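Local coordinates for protein PfVFT1 (PDB 5JKQ) that probably binds a small solute in the cleft between its two lobes, as Venus flytrap and solute-binding proteins do, at residues H177-M182 against E212-A217. The protein carries 3 engineered substitutions. Numbering follows the deposited sequence.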
# COMPACT_ATOMS: atom_id res chain seq x y z
N HIS A 177 3.58 5.15 2.59
CA HIS A 177 3.42 6.55 2.94
C HIS A 177 3.52 6.67 4.46
O HIS A 177 3.25 5.71 5.18
CB HIS A 177 2.10 7.12 2.41
CG HIS A 177 0.89 6.71 3.18
ND1 HIS A 177 0.04 5.71 2.77
CD2 HIS A 177 0.36 7.19 4.33
CE1 HIS A 177 -0.95 5.58 3.63
NE2 HIS A 177 -0.78 6.47 4.59
N SER A 178 3.92 7.84 4.93
CA SER A 178 4.16 8.04 6.36
C SER A 178 2.94 8.65 7.05
O SER A 178 2.02 9.14 6.40
CB SER A 178 5.38 8.94 6.57
OG SER A 178 5.79 8.91 7.93
N ASN A 179 2.95 8.60 8.38
CA ASN A 179 1.88 9.16 9.19
C ASN A 179 2.38 10.33 10.03
O ASN A 179 3.24 10.16 10.89
CB ASN A 179 1.27 8.08 10.09
CG ASN A 179 0.61 6.97 9.30
OD1 ASN A 179 -0.58 7.03 9.02
ND2 ASN A 179 1.39 5.97 8.93
N LYS A 180 1.84 11.51 9.77
CA LYS A 180 2.24 12.71 10.50
C LYS A 180 1.37 12.89 11.74
O LYS A 180 0.24 12.42 11.79
CB LYS A 180 2.16 13.94 9.59
CG LYS A 180 2.93 13.77 8.29
CD LYS A 180 2.93 15.05 7.48
CE LYS A 180 3.58 14.84 6.12
NZ LYS A 180 4.99 14.35 6.23
N ILE A 181 1.93 13.56 12.74
CA ILE A 181 1.23 13.80 14.00
C ILE A 181 1.15 15.29 14.24
O ILE A 181 2.18 15.96 14.37
CB ILE A 181 1.95 13.11 15.18
CG1 ILE A 181 2.01 11.60 14.96
CG2 ILE A 181 1.25 13.42 16.50
CD1 ILE A 181 2.89 10.86 15.94
N MSE A 182 -0.07 15.82 14.30
CA MSE A 182 -0.25 17.23 14.64
C MSE A 182 -0.70 17.36 16.09
O MSE A 182 -1.53 16.59 16.58
CB MSE A 182 -1.23 17.91 13.69
CG MSE A 182 -2.62 17.32 13.60
SE MSE A 182 -3.73 18.47 12.47
CE MSE A 182 -3.88 20.00 13.67
N GLU A 212 -8.53 4.81 9.34
CA GLU A 212 -8.24 3.71 10.25
C GLU A 212 -6.75 3.39 10.24
O GLU A 212 -6.17 3.06 11.28
CB GLU A 212 -9.05 2.47 9.86
CG GLU A 212 -8.89 1.30 10.82
CD GLU A 212 -9.78 0.12 10.46
OE1 GLU A 212 -10.23 0.04 9.30
OE2 GLU A 212 -10.03 -0.73 11.34
N ALA A 213 -6.13 3.49 9.07
CA ALA A 213 -4.72 3.18 8.92
C ALA A 213 -3.84 4.14 9.71
O ALA A 213 -2.78 3.76 10.21
CB ALA A 213 -4.33 3.21 7.45
N ASN A 214 -4.29 5.40 9.83
CA ASN A 214 -3.56 6.39 10.62
C ASN A 214 -3.48 5.97 12.08
O ASN A 214 -2.40 5.97 12.68
CB ASN A 214 -4.23 7.77 10.52
CG ASN A 214 -3.99 8.46 9.18
OD1 ASN A 214 -4.90 9.07 8.63
ND2 ASN A 214 -2.77 8.38 8.66
N CYS A 215 -4.62 5.61 12.66
CA CYS A 215 -4.68 5.18 14.05
C CYS A 215 -3.93 3.87 14.28
O CYS A 215 -3.34 3.66 15.34
CB CYS A 215 -6.13 5.04 14.52
SG CYS A 215 -6.85 6.58 15.14
N ASN A 216 -3.96 2.99 13.29
CA ASN A 216 -3.28 1.70 13.39
C ASN A 216 -1.77 1.85 13.52
O ASN A 216 -1.13 1.12 14.27
CB ASN A 216 -3.62 0.82 12.19
CG ASN A 216 -4.81 -0.10 12.45
OD1 ASN A 216 -4.94 -0.67 13.54
ND2 ASN A 216 -5.67 -0.25 11.45
N ALA A 217 -1.21 2.80 12.78
CA ALA A 217 0.23 3.04 12.81
C ALA A 217 0.68 3.44 14.21
O ALA A 217 1.81 3.13 14.61
CB ALA A 217 0.61 4.11 11.81
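Asn179 and Asn214 join strand 175-184 to the first turns of helix 212-222 in a buried, polar strand-helix contact within one lobe of the bi-lobed Venus flytrap fold. The short segments cross steeply with their axes 9.0 Å apart, and they bury 159 Å² in all. One hydrogen bond links them: Asn214 ND2 donates to Asn179 OD1 over 2.6 Å. The donor lies in the carbonyl plane of Asn179, and the oxygen sits close to the amide plane of Asn214, although the N-H...O angle of 146° shows some bending. The two amide planes nevertheless stand almost perpendicular, 87° apart, so the groups meet crosswise and do not stack. Asn179 CB is directed at the helix, and with CG anti to the carbonyl carbon (chi1 -64°) the amide reaches both Asn214 and Ala217. Its ND2 bonds to Leu272 O, an acceptor only, which identifies that end as the nitrogen, and also to Thr274 OG1. Asn214 ND2 makes a second bond, to Ser254 OG, while Asn214 N bonds to Thr211 OG1 just before the helix. Next to Asn214, Cys215 forms a disulfide with Cys209 on strand 206-209, tying the same helical turn covalently to the sheet. One turn on from Ala213, Ala217 lays its methyl over the face of the Asn179 amide, with Ala217 CB 3.5 Å from Asn179 ND2.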